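Local coordinates for protein nucleoside permease NupG (Escherichia coli K-12, PDB 7DLA) that transports a broad range of purine and pyrimidine nucleosides across the bacterial inner membrane, driven by the proton motive force, at residues L13-W18 with F104-T109; L25-F30 with G231-H236; M85-T90 with M160-G165; V289-R294 with I316-A321. The protein carries 1 engineered substitution. One frame throughout, in Å; residues are numbered along the deposited sequence.

Contact 1. Residues L13-W18 with F104-T109; sequences LQFCLW and FAYMPT
Y106 holds its CG anti to the backbone N (chi1 -178°), out from helix 92-122 toward helix 3-19, and Q14 approaches from the other side with CG likewise anti to its N and a chain bent at chi2. Between these two transmembrane helices of the major facilitator superfamily fold, which run in roughly opposite directions, lies a face-to-face aromatic stack flanked by hydrogen bonds. Their axes are 11.8 Å apart at this level, a span that long side chains bridge. The Y106 ring lies over the five-membered ring of W18, with centroids 4.0 Å apart and planes inclined by 26°; its CE1 is the atom over the middle of the indole. L17 CD1 reaches the other ortho carbon, CE2 of Y106, at 3.4 Å. On the ring face opposite W18 sits T109 OG1, above the centre. At the phenol tip, Y106 OH donates to the backbone carbonyl of Q14, OH to O 2.7 Å, from a position tilted out of the carbonyl plane. The Q14 amide is held from both ends. Its OE1 accepts bonds from H76 and Y72 of helix 68-86, which helps fix the amide's rotation. Its NE2 donates to T109 OG1 at 3.0 Å, almost perfectly straight at 173° and within the amide plane, while T109 OG1 in turn donates to Y106 O on a lone pair.

Contact 2. Residues L25-F30 with G231-H236; sequences LGSYMF and GNTFLH
T233 OG1 of helix 226-236 donates a hydrogen bond to S27 OG at 2.9 Å, the sound polar link of this contact. N232 OD1 is a second, doubtful partner of S27 OG: the model places it too close, so neither the length nor the detail of that bond can be trusted. T233 takes part through its first torsion (chi1 -47°), which puts OG1 beside its own backbone N and anti to the carbonyl carbon. The methyl CG2 is then anti to the N and meets the F30 ring, at 3.7 Å from CD2, the two side chains crossing at about a right angle. Small residues let the backbones come close. The CA atoms of S27 and T233 are 4.6 Å apart, and the backbone carbon C of G26 lies 3.5 Å from T233 OG1. At this point the helix axes approach to 8.0 Å and make an angle of 52°. N232 has a second job, since its ND2 and the NE2 of H236 both bond to OE2 of E156, probably steadying the amide that faces S27. The contact joins the first and seventh transmembrane helices, which in this superfamily belong to opposite halves of the transporter; packing them together at the periplasmic end is consistent with a pathway closed on that side. Helix 37-64 and helix 92-122 flank helix 25-32 through M29, while A253 of helix 253-299 packs against N232, L235 and H236.

Contact 3. Residues M85-T90 with M160-G165; sequences MAAQVT and MQLYIG
A87 places its CB squarely over the centre of the Y163 ring, 3.9 Å from the centroid and 10° off the ring normal, a CH-pi contact. It belongs to the bundle of transmembrane helices of the major facilitator superfamily fold, at the periplasmic side, where a type I beta turn from A86 to V89 meets the first turns of helix 160-177. The same methyl also touches L162, CB to CB at 3.8 Å, so A87 packs between two consecutive side chains of that helix. L162 has its CG anti to its carbonyl carbon, beside the backbone N (chi1 -82°). Its CD1 lies against the peptide joining A86 to A87, and 3.6 Å from A86 CB. Beside the phenol, Q88 CG comes within 3.6 Å of Y163 OH, and the glutamine side chain crosses the tyrosine at a slant. The contact is made by van der Waals and CH-pi packing. One shell further out, the ring of F84 meets the Y163 ring, W21 packs on L162, H159 on A87, and V98 of helix 92-122 on A86. The turn sets where the A87 methyl sits, and it is closed by the bond from V89 N to A86 O, 3.1 Å long.

Contact 4. Residues V289-R294 with I316-A321; sequences VAWILR and IVYGCA
A290 and A321 bring their CA atoms to within 5.0 Å, and R294 and V317 theirs to 5.9 Å, where helix 253-299 and helix 305-335 run antiparallel at 154° with axes 8.4 Å apart. The two alanines make this closeness possible: A290 CB packs against A321 CB at 3.7 Å, and also touches V317 CG1 and C320 SG. A321 CB then does double duty. It sits over the centre of the five-membered ring of W291, a CH-pi contact of 3.7 Å to the centroid. Further out on the indole, CH2 meets Y318 CE1 at 3.8 Å. The two aromatic side chains run side by side in the same direction, yet their ring planes stand nearly perpendicular at 88°. R294, its CG anti to the backbone N and its chain bent at chi2, crosses Y318 obliquely and lays one face of the guanidinium over Y318 CB, with NH2 3.6 Å from CD1. Its NH1 bonds S314 of the same partner helix, adding a polar tie to the apolar ones, and NH2 goes to T227 and S260. Y318 OH is bonded to ND2 of N228. A buried cationic group is thus flanked by an aromatic side chain and met by hydroxyls, which probably turn their oxygens toward it and ease the cost of its charge.

In the fold
From the N terminus, helix 3-19 enters contact 1, which closes the loop from residues 13-18 to 104-109. Contact 2 opens before that loop is closed, at 25-30, and reaches far ahead to 231-236, so the two cross. Contact 3, from 85-90 to 160-165, also crosses contact 1 but is nested inside the long loop of contact 2. Contact 4 follows in series after all of them. Contacts 1 and 3 touch, L17 meeting G165, and contacts 2 and 3 touch through L25 and Y28 against Q161. Contacts 1 and 3 tie helices within the first half of the transporter, contact 4 ties two in the second, and contact 2 bridges the halves.

Contact 1. Residues L13-W18 with F104-T109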
loop_
_atom_site.group_PDB
_atom_site.type_symbol
_atom_site.label_atom_id
_atom_site.label_comp_id
_atom_site.label_asym_id
_atom_site.label_seq_id
_atom_site.Cartn_x
_atom_site.Cartn_y
_atom_site.Cartn_z
ATOM N N LEU A 13 14.722 -5.565 4.298
ATOM C CA LEU A 13 15.157 -4.941 3.050
ATOM C C LEU A 13 14.000 -4.770 2.082
ATOM O O LEU A 13 13.838 -3.695 1.473
ATOM C CB LEU A 13 16.270 -5.770 2.399
ATOM C CG LEU A 13 17.599 -5.762 3.113
ATOM C CD1 LEU A 13 18.587 -6.490 2.268
ATOM C CD2 LEU A 13 17.993 -4.327 3.277
ATOM N N GLN A 14 13.221 -5.845 1.889
ATOM C CA GLN A 14 12.070 -5.877 1.005
ATOM C C GLN A 14 11.223 -4.639 1.215
ATOM O O GLN A 14 10.710 -4.036 0.264
ATOM C CB GLN A 14 11.222 -7.117 1.272
ATOM C CG GLN A 14 9.847 -7.032 0.648
ATOM C CD GLN A 14 9.863 -7.353 -0.831
ATOM O OE1 GLN A 14 10.716 -8.101 -1.298
ATOM N NE2 GLN A 14 8.951 -6.761 -1.581
ATOM N N PHE A 15 11.083 -4.245 2.471
ATOM C CA PHE A 15 10.224 -3.103 2.727
ATOM C C PHE A 15 10.968 -1.802 2.950
ATOM O O PHE A 15 10.405 -0.735 2.697
ATOM C CB PHE A 15 9.334 -3.411 3.914
ATOM C CG PHE A 15 8.326 -4.425 3.601
ATOM C CD1 PHE A 15 7.368 -4.167 2.635
ATOM C CD2 PHE A 15 8.362 -5.667 4.201
ATOM C CE1 PHE A 15 6.425 -5.120 2.323
ATOM C CE2 PHE A 15 7.423 -6.622 3.903
ATOM C CZ PHE A 15 6.451 -6.350 2.961
ATOM N N CYS A 16 12.205 -1.860 3.419
ATOM C CA CYS A 16 13.002 -0.656 3.551
ATOM C C CYS A 16 13.110 0.035 2.208
ATOM O O CYS A 16 12.849 1.236 2.100
ATOM C CB CYS A 16 14.382 -1.013 4.084
ATOM S SG CYS A 16 15.145 0.358 4.877
ATOM N N LEU A 17 13.439 -0.729 1.156
ATOM C CA LEU A 17 13.606 -0.112 -0.160
ATOM C C LEU A 17 12.328 0.571 -0.606
ATOM O O LEU A 17 12.381 1.623 -1.245
ATOM C CB LEU A 17 14.050 -1.130 -1.215
ATOM C CG LEU A 17 13.106 -2.181 -1.809
ATOM C CD1 LEU A 17 12.301 -1.696 -3.033
ATOM C CD2 LEU A 17 13.894 -3.407 -2.177
ATOM N N TRP A 18 11.171 -0.018 -0.303
ATOM C CA TRP A 18 9.911 0.623 -0.671
ATOM C C TRP A 18 9.636 1.880 0.160
ATOM O O TRP A 18 9.288 2.928 -0.400
ATOM C CB TRP A 18 8.763 -0.372 -0.537
ATOM C CG TRP A 18 7.641 -0.197 -1.568
ATOM C CD1 TRP A 18 7.755 0.315 -2.829
ATOM C CD2 TRP A 18 6.281 -0.624 -1.435
ATOM N NE1 TRP A 18 6.542 0.285 -3.468
ATOM C CE2 TRP A 18 5.620 -0.293 -2.637
ATOM C CE3 TRP A 18 5.552 -1.237 -0.409
ATOM C CZ2 TRP A 18 4.266 -0.560 -2.843
ATOM C CZ3 TRP A 18 4.216 -1.494 -0.612
ATOM C CH2 TRP A 18 3.582 -1.156 -1.822
ATOM N N PHE A 104 5.851 -2.894 -11.860
ATOM C CA PHE A 104 5.688 -4.160 -12.560
ATOM C C PHE A 104 6.687 -5.172 -12.039
ATOM O O PHE A 104 6.374 -6.359 -11.936
ATOM C CB PHE A 104 5.875 -3.942 -14.057
ATOM C CG PHE A 104 4.594 -3.943 -14.834
ATOM C CD1 PHE A 104 3.698 -2.876 -14.731
ATOM C CD2 PHE A 104 4.277 -4.988 -15.672
ATOM C CE1 PHE A 104 2.506 -2.865 -15.447
ATOM C CE2 PHE A 104 3.079 -4.981 -16.391
ATOM C CZ PHE A 104 2.203 -3.910 -16.280
ATOM N N ALA A 105 7.885 -4.713 -11.679
ATOM C CA ALA A 105 8.875 -5.585 -11.057
ATOM C C ALA A 105 8.645 -5.769 -9.559
ATOM O O ALA A 105 8.863 -6.856 -9.029
ATOM C CB ALA A 105 10.281 -5.035 -11.292
ATOM N N TYR A 106 8.197 -4.735 -8.866
ATOM C CA TYR A 106 8.169 -4.776 -7.414
ATOM C C TYR A 106 6.939 -5.462 -6.857
ATOM O O TYR A 106 7.045 -6.183 -5.867
ATOM C CB TYR A 106 8.257 -3.371 -6.845
ATOM C CG TYR A 106 8.283 -3.393 -5.342
ATOM C CD1 TYR A 106 7.113 -3.385 -4.594
ATOM C CD2 TYR A 106 9.475 -3.565 -4.673
ATOM C CE1 TYR A 106 7.159 -3.429 -3.224
ATOM C CE2 TYR A 106 9.523 -3.637 -3.313
ATOM C CZ TYR A 106 8.377 -3.564 -2.592
ATOM O OH TYR A 106 8.490 -3.635 -1.228
ATOM N N MET A 107 5.773 -5.179 -7.419
ATOM C CA MET A 107 4.513 -5.762 -6.969
ATOM C C MET A 107 4.565 -7.279 -6.839
ATOM O O MET A 107 4.162 -7.799 -5.785
ATOM C CB MET A 107 3.421 -5.322 -7.948
ATOM C CG MET A 107 2.945 -3.901 -7.773
ATOM S SD MET A 107 3.375 -3.052 -6.244
ATOM C CE MET A 107 2.531 -3.965 -4.981
ATOM N N PRO A 108 5.052 -8.038 -7.825
ATOM C CA PRO A 108 5.104 -9.494 -7.650
ATOM C C PRO A 108 5.967 -9.948 -6.478
ATOM O O PRO A 108 5.713 -11.015 -5.894
ATOM C CB PRO A 108 5.669 -9.954 -8.999
ATOM C CG PRO A 108 5.207 -8.894 -9.951
ATOM C CD PRO A 108 5.483 -7.668 -9.188
ATOM N N THR A 109 7.002 -9.178 -6.116
ATOM C CA THR A 109 7.903 -9.632 -5.058
ATOM C C THR A 109 7.168 -9.757 -3.732
ATOM O O THR A 109 7.582 -10.544 -2.873
ATOM C CB THR A 109 9.144 -8.703 -4.925
ATOM O OG1 THR A 109 8.779 -7.398 -4.465
ATOM C CG2 THR A 109 9.839 -8.570 -6.252
#

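Contact 2. Residues L25-F30 with G231-H236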
loop_
_atom_site.group_PDB
_atom_site.type_symbol
_atom_site.label_atom_id
_atom_site.label_comp_id
_atom_site.label_asym_id
_atom_site.label_seq_id
_atom_site.Cartn_x
_atom_site.Cartn_y
_atom_site.Cartn_z
ATOM N N LEU A 25 7.345 10.479 -2.254
ATOM C CA LEU A 25 7.498 10.734 -3.686
ATOM C C LEU A 25 6.461 11.726 -4.215
ATOM O O LEU A 25 6.726 12.479 -5.158
ATOM C CB LEU A 25 7.408 9.422 -4.459
ATOM C CG LEU A 25 7.708 9.561 -5.958
ATOM C CD1 LEU A 25 9.104 10.125 -6.279
ATOM C CD2 LEU A 25 7.386 8.304 -6.770
ATOM N N GLY A 26 5.267 11.739 -3.642
ATOM C CA GLY A 26 4.311 12.756 -4.034
ATOM C C GLY A 26 4.843 14.146 -3.790
ATOM O O GLY A 26 4.821 14.987 -4.680
ATOM N N SER A 27 5.343 14.376 -2.571
ATOM C CA SER A 27 5.901 15.698 -2.181
ATOM C C SER A 27 7.063 16.076 -3.109
ATOM O O SER A 27 7.088 17.231 -3.581
ATOM C CB SER A 27 6.331 15.697 -0.736
ATOM O OG SER A 27 5.225 15.944 0.119
ATOM N N TYR A 28 7.981 15.136 -3.356
ATOM C CA TYR A 28 9.133 15.389 -4.214
ATOM C C TYR A 28 8.687 15.724 -5.632
ATOM O O TYR A 28 9.309 16.560 -6.302
ATOM C CB TYR A 28 10.075 14.182 -4.175
ATOM C CG TYR A 28 11.061 14.070 -5.312
ATOM C CD1 TYR A 28 12.255 14.822 -5.342
ATOM C CD2 TYR A 28 10.806 13.195 -6.357
ATOM C CE1 TYR A 28 13.171 14.696 -6.415
ATOM C CE2 TYR A 28 11.692 13.059 -7.411
ATOM C CZ TYR A 28 12.878 13.799 -7.449
ATOM O OH TYR A 28 13.707 13.596 -8.547
ATOM N N MET A 29 7.591 15.116 -6.097
ATOM C CA MET A 29 7.050 15.526 -7.385
ATOM C C MET A 29 6.434 16.916 -7.314
ATOM O O MET A 29 6.558 17.701 -8.259
ATOM C CB MET A 29 6.024 14.512 -7.864
ATOM C CG MET A 29 6.660 13.199 -8.167
ATOM S SD MET A 29 5.642 12.063 -9.068
ATOM C CE MET A 29 4.924 11.156 -7.677
ATOM N N PHE A 30 5.794 17.258 -6.203
ATOM C CA PHE A 30 5.076 18.527 -6.141
ATOM C C PHE A 30 5.973 19.684 -5.719
ATOM O O PHE A 30 6.122 20.661 -6.459
ATOM C CB PHE A 30 3.880 18.397 -5.199
ATOM C CG PHE A 30 3.067 19.641 -5.072
ATOM C CD1 PHE A 30 2.135 19.973 -6.034
ATOM C CD2 PHE A 30 3.257 20.499 -3.999
ATOM C CE1 PHE A 30 1.370 21.114 -5.914
ATOM C CE2 PHE A 30 2.485 21.640 -3.866
ATOM C CZ PHE A 30 1.544 21.951 -4.831
ATOM N N GLY A 231 -0.353 12.926 2.021
ATOM C CA GLY A 231 -0.351 13.436 3.379
ATOM C C GLY A 231 0.943 14.150 3.685
ATOM O O GLY A 231 0.967 15.166 4.388
ATOM N N ASN A 232 2.034 13.649 3.125
ATOM C CA ASN A 232 3.305 14.314 3.302
ATOM C C ASN A 232 3.296 15.656 2.570
ATOM O O ASN A 232 3.843 16.651 3.068
ATOM C CB ASN A 232 4.411 13.394 2.792
ATOM C CG ASN A 232 5.761 14.023 2.863
ATOM O OD1 ASN A 232 6.160 14.807 2.004
ATOM N ND2 ASN A 232 6.506 13.650 3.900
ATOM N N THR A 233 2.646 15.707 1.391
ATOM C CA THR A 233 2.515 16.969 0.657
ATOM C C THR A 233 1.610 17.941 1.386
ATOM O O THR A 233 1.858 19.148 1.371
ATOM C CB THR A 233 1.995 16.729 -0.762
ATOM O OG1 THR A 233 2.722 15.652 -1.376
ATOM C CG2 THR A 233 2.154 17.970 -1.606
ATOM N N PHE A 234 0.581 17.431 2.054
ATOM C CA PHE A 234 -0.297 18.283 2.838
ATOM C C PHE A 234 0.424 18.835 4.064
ATOM O O PHE A 234 0.212 19.992 4.442
ATOM C CB PHE A 234 -1.571 17.508 3.198
ATOM C CG PHE A 234 -2.255 17.986 4.446
ATOM C CD1 PHE A 234 -2.884 19.223 4.475
ATOM C CD2 PHE A 234 -2.217 17.237 5.609
ATOM C CE1 PHE A 234 -3.505 19.682 5.631
ATOM C CE2 PHE A 234 -2.845 17.684 6.770
ATOM C CZ PHE A 234 -3.482 18.907 6.783
ATOM N N LEU A 235 1.304 18.046 4.675
ATOM C CA LEU A 235 2.050 18.563 5.819
ATOM C C LEU A 235 3.140 19.538 5.392
ATOM O O LEU A 235 3.415 20.522 6.094
ATOM C CB LEU A 235 2.651 17.416 6.619
ATOM C CG LEU A 235 1.629 16.565 7.346
ATOM C CD1 LEU A 235 2.354 15.514 8.136
ATOM C CD2 LEU A 235 0.879 17.465 8.271
ATOM N N HIS A 236 3.754 19.295 4.241
ATOM C CA HIS A 236 4.693 20.256 3.698
ATOM C C HIS A 236 3.994 21.492 3.133
ATOM O O HIS A 236 4.636 22.529 2.977
ATOM C CB HIS A 236 5.555 19.531 2.667
ATOM C CG HIS A 236 6.759 18.873 3.275
ATOM N ND1 HIS A 236 7.896 19.574 3.633
ATOM C CD2 HIS A 236 6.973 17.590 3.654
ATOM C CE1 HIS A 236 8.768 18.744 4.177
ATOM N NE2 HIS A 236 8.234 17.535 4.200
#

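Contact 3. Residues M85-T90 with M160-G165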
loop_
_atom_site.group_PDB
_atom_site.type_symbol
_atom_site.label_atom_id
_atom_site.label_comp_id
_atom_site.label_asym_id
_atom_site.label_seq_id
_atom_site.Cartn_x
_atom_site.Cartn_y
_atom_site.Cartn_z
ATOM N N MET A 85 17.324 5.340 -12.204
ATOM C CA MET A 85 16.897 6.193 -13.318
ATOM C C MET A 85 15.840 7.199 -12.893
ATOM O O MET A 85 15.752 8.300 -13.447
ATOM C CB MET A 85 16.334 5.369 -14.467
ATOM C CG MET A 85 17.308 4.584 -15.285
ATOM S SD MET A 85 16.354 3.660 -16.511
ATOM C CE MET A 85 16.428 4.737 -17.961
ATOM N N ALA A 86 14.998 6.817 -11.939
ATOM C CA ALA A 86 13.903 7.680 -11.516
ATOM C C ALA A 86 14.435 8.912 -10.794
ATOM O O ALA A 86 13.870 10.009 -10.926
ATOM C CB ALA A 86 12.918 6.884 -10.634
ATOM N N ALA A 87 15.530 8.752 -10.038
ATOM C CA ALA A 87 16.187 9.930 -9.476
ATOM C C ALA A 87 16.785 10.849 -10.549
ATOM O O ALA A 87 17.194 11.968 -10.227
ATOM C CB ALA A 87 17.246 9.506 -8.473
ATOM N N GLN A 88 16.817 10.428 -11.813
ATOM C CA GLN A 88 17.248 11.271 -12.923
ATOM C C GLN A 88 16.102 11.688 -13.843
ATOM O O GLN A 88 16.334 12.206 -14.940
ATOM C CB GLN A 88 18.342 10.560 -13.721
ATOM C CG GLN A 88 19.535 10.138 -12.888
ATOM C CD GLN A 88 20.815 10.295 -13.682
ATOM O OE1 GLN A 88 21.083 9.514 -14.607
ATOM N NE2 GLN A 88 21.554 11.379 -13.409
ATOM N N VAL A 89 14.872 11.490 -13.416
ATOM C CA VAL A 89 13.709 11.778 -14.238
ATOM C C VAL A 89 13.197 13.155 -13.859
ATOM O O VAL A 89 13.091 13.479 -12.666
ATOM C CB VAL A 89 12.628 10.703 -14.048
ATOM C CG1 VAL A 89 11.257 11.284 -14.310
ATOM C CG2 VAL A 89 12.920 9.501 -14.946
ATOM N N THR A 90 12.890 13.973 -14.862
ATOM C CA THR A 90 12.480 15.340 -14.599
ATOM C C THR A 90 11.060 15.664 -15.058
ATOM O O THR A 90 10.523 16.687 -14.628
ATOM C CB THR A 90 13.489 16.314 -15.237
ATOM O OG1 THR A 90 12.946 17.631 -15.254
ATOM C CG2 THR A 90 13.792 15.904 -16.657
ATOM N N MET A 160 17.141 12.122 -3.398
ATOM C CA MET A 160 18.026 11.191 -2.721
ATOM C C MET A 160 17.286 9.945 -2.266
ATOM O O MET A 160 17.819 8.831 -2.363
ATOM C CB MET A 160 18.697 11.907 -1.553
ATOM C CG MET A 160 20.025 12.521 -1.932
ATOM S SD MET A 160 21.062 11.141 -2.395
ATOM C CE MET A 160 20.997 10.218 -0.876
ATOM N N GLN A 161 16.059 10.120 -1.772
ATOM C CA GLN A 161 15.268 8.982 -1.323
ATOM C C GLN A 161 15.328 7.850 -2.337
ATOM O O GLN A 161 15.462 6.677 -1.964
ATOM C CB GLN A 161 13.827 9.430 -1.087
ATOM C CG GLN A 161 13.140 9.897 -2.357
ATOM C CD GLN A 161 11.719 10.337 -2.114
ATOM O OE1 GLN A 161 11.372 10.637 -0.990
ATOM N NE2 GLN A 161 10.906 10.417 -3.161
ATOM N N LEU A 162 15.314 8.200 -3.627
ATOM C CA LEU A 162 15.285 7.207 -4.696
ATOM C C LEU A 162 16.633 6.497 -4.830
ATOM O O LEU A 162 16.694 5.275 -5.056
ATOM C CB LEU A 162 14.917 7.902 -6.001
ATOM C CG LEU A 162 13.444 8.183 -6.301
ATOM C CD1 LEU A 162 13.358 8.783 -7.665
ATOM C CD2 LEU A 162 12.547 6.960 -6.214
ATOM N N TYR A 163 17.729 7.249 -4.704
ATOM C CA TYR A 163 19.041 6.612 -4.729
ATOM C C TYR A 163 19.149 5.603 -3.604
ATOM O O TYR A 163 19.627 4.484 -3.804
ATOM C CB TYR A 163 20.151 7.668 -4.638
ATOM C CG TYR A 163 20.519 8.160 -6.001
ATOM C CD1 TYR A 163 20.440 7.308 -7.079
ATOM C CD2 TYR A 163 20.873 9.481 -6.228
ATOM C CE1 TYR A 163 20.731 7.723 -8.335
ATOM C CE2 TYR A 163 21.162 9.923 -7.511
ATOM C CZ TYR A 163 21.090 9.022 -8.564
ATOM O OH TYR A 163 21.359 9.380 -9.866
ATOM N N ILE A 164 18.653 5.974 -2.426
ATOM C CA ILE A 164 18.709 5.098 -1.261
ATOM C C ILE A 164 17.853 3.848 -1.477
ATOM O O ILE A 164 18.254 2.736 -1.128
ATOM C CB ILE A 164 18.262 5.887 -0.020
ATOM C CG1 ILE A 164 19.130 7.129 0.129
ATOM C CG2 ILE A 164 18.328 5.027 1.222
ATOM C CD1 ILE A 164 18.784 7.949 1.332
ATOM N N GLY A 165 16.660 4.007 -2.040
ATOM C CA GLY A 165 15.839 2.841 -2.317
ATOM C C GLY A 165 16.502 1.872 -3.275
ATOM O O GLY A 165 16.489 0.658 -3.061
#

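Contact 4. Residues V289-R294 with I316-A321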
loop_
_atom_site.group_PDB
_atom_site.type_symbol
_atom_site.label_atom_id
_atom_site.label_comp_id
_atom_site.label_asym_id
_atom_site.label_seq_id
_atom_site.Cartn_x
_atom_site.Cartn_y
_atom_site.Cartn_z
ATOM N N VAL A 289 -16.427 4.151 8.820
ATOM C CA VAL A 289 -16.613 5.343 9.640
ATOM C C VAL A 289 -15.263 5.961 9.987
ATOM O O VAL A 289 -15.100 7.197 9.987
ATOM C CB VAL A 289 -17.440 4.988 10.893
ATOM C CG1 VAL A 289 -17.348 6.075 11.969
ATOM C CG2 VAL A 289 -18.870 4.764 10.488
ATOM N N ALA A 290 -14.263 5.117 10.260
ATOM C CA ALA A 290 -12.945 5.631 10.608
ATOM C C ALA A 290 -12.352 6.475 9.478
ATOM O O ALA A 290 -11.663 7.462 9.742
ATOM C CB ALA A 290 -12.020 4.470 10.979
ATOM N N TRP A 291 -12.602 6.101 8.216
ATOM C CA TRP A 291 -12.095 6.927 7.117
ATOM C C TRP A 291 -12.672 8.338 7.159
ATOM O O TRP A 291 -11.965 9.322 6.875
ATOM C CB TRP A 291 -12.377 6.284 5.760
ATOM C CG TRP A 291 -11.393 5.230 5.388
ATOM C CD1 TRP A 291 -11.607 3.884 5.297
ATOM C CD2 TRP A 291 -9.996 5.435 5.107
ATOM N NE1 TRP A 291 -10.431 3.242 4.939
ATOM C CE2 TRP A 291 -9.434 4.173 4.823
ATOM C CE3 TRP A 291 -9.170 6.569 5.058
ATOM C CZ2 TRP A 291 -8.083 4.012 4.500
ATOM C CZ3 TRP A 291 -7.819 6.407 4.735
ATOM C CH2 TRP A 291 -7.292 5.139 4.460
ATOM N N ILE A 292 -13.961 8.456 7.480
ATOM C CA ILE A 292 -14.566 9.774 7.664
ATOM C C ILE A 292 -13.747 10.563 8.664
ATOM O O ILE A 292 -13.260 11.665 8.368
ATOM C CB ILE A 292 -16.018 9.652 8.155
ATOM C CG1 ILE A 292 -16.866 8.836 7.186
ATOM C CG2 ILE A 292 -16.612 11.052 8.389
ATOM C CD1 ILE A 292 -18.266 8.610 7.688
ATOM N N LEU A 293 -13.617 9.995 9.872
ATOM C CA LEU A 293 -12.881 10.674 10.940
ATOM C C LEU A 293 -11.470 11.062 10.507
ATOM O O LEU A 293 -10.991 12.164 10.810
ATOM C CB LEU A 293 -12.802 9.784 12.159
ATOM C CG LEU A 293 -13.890 9.826 13.196
ATOM C CD1 LEU A 293 -13.893 8.461 13.830
ATOM C CD2 LEU A 293 -13.524 10.866 14.225
ATOM N N ARG A 294 -10.791 10.163 9.801
ATOM C CA ARG A 294 -9.434 10.415 9.341
ATOM C C ARG A 294 -9.395 11.680 8.487
ATOM O O ARG A 294 -8.725 12.666 8.837
ATOM C CB ARG A 294 -8.953 9.183 8.563
ATOM C CG ARG A 294 -7.452 8.911 8.431
ATOM C CD ARG A 294 -6.713 9.926 7.575
ATOM N NE ARG A 294 -5.352 9.486 7.246
ATOM C CZ ARG A 294 -4.294 9.492 8.050
ATOM N NH1 ARG A 294 -4.389 9.933 9.302
ATOM N NH2 ARG A 294 -3.135 9.043 7.579
ATOM N N ILE A 316 -3.736 7.860 14.307
ATOM C CA ILE A 316 -4.225 6.689 15.041
ATOM C C ILE A 316 -5.424 6.072 14.318
ATOM O O ILE A 316 -5.489 4.857 14.092
ATOM C CB ILE A 316 -4.609 7.080 16.478
ATOM C CG1 ILE A 316 -3.400 7.606 17.263
ATOM C CG2 ILE A 316 -5.256 5.866 17.169
ATOM C CD1 ILE A 316 -2.323 6.629 17.357
ATOM N N VAL A 317 -6.395 6.916 13.945
ATOM C CA VAL A 317 -7.595 6.416 13.281
ATOM C C VAL A 317 -7.254 5.715 11.979
ATOM O O VAL A 317 -7.967 4.789 11.547
ATOM C CB VAL A 317 -8.619 7.547 13.058
ATOM C CG1 VAL A 317 -9.964 6.956 12.784
ATOM C CG2 VAL A 317 -8.781 8.344 14.308
ATOM N N TYR A 318 -6.163 6.122 11.349
ATOM C CA TYR A 318 -5.803 5.546 10.059
ATOM C C TYR A 318 -5.609 4.036 10.148
ATOM O O TYR A 318 -5.886 3.312 9.188
ATOM C CB TYR A 318 -4.518 6.199 9.536
ATOM C CG TYR A 318 -3.923 5.489 8.353
ATOM C CD1 TYR A 318 -4.395 5.715 7.070
ATOM C CD2 TYR A 318 -2.931 4.554 8.521
ATOM C CE1 TYR A 318 -3.848 5.055 5.988
ATOM C CE2 TYR A 318 -2.390 3.886 7.457
ATOM C CZ TYR A 318 -2.843 4.136 6.197
ATOM O OH TYR A 318 -2.267 3.448 5.155
ATOM N N GLY A 319 -5.110 3.547 11.278
ATOM C CA GLY A 319 -4.692 2.159 11.322
ATOM C C GLY A 319 -5.872 1.215 11.284
ATOM O O GLY A 319 -5.920 0.277 10.482
ATOM N N CYS A 320 -6.831 1.436 12.174
ATOM C CA CYS A 320 -8.117 0.775 12.047
ATOM C C CYS A 320 -8.688 0.966 10.644
ATOM O O CYS A 320 -8.943 -0.008 9.932
ATOM C CB CYS A 320 -9.052 1.315 13.122
ATOM S SG CYS A 320 -10.734 1.190 12.697
ATOM N N ALA A 321 -8.841 2.224 10.206
ATOM C CA ALA A 321 -9.434 2.492 8.893
ATOM C C ALA A 321 -8.842 1.623 7.781
ATOM O O ALA A 321 -9.579 1.080 6.954
ATOM C CB ALA A 321 -9.274 3.968 8.543
#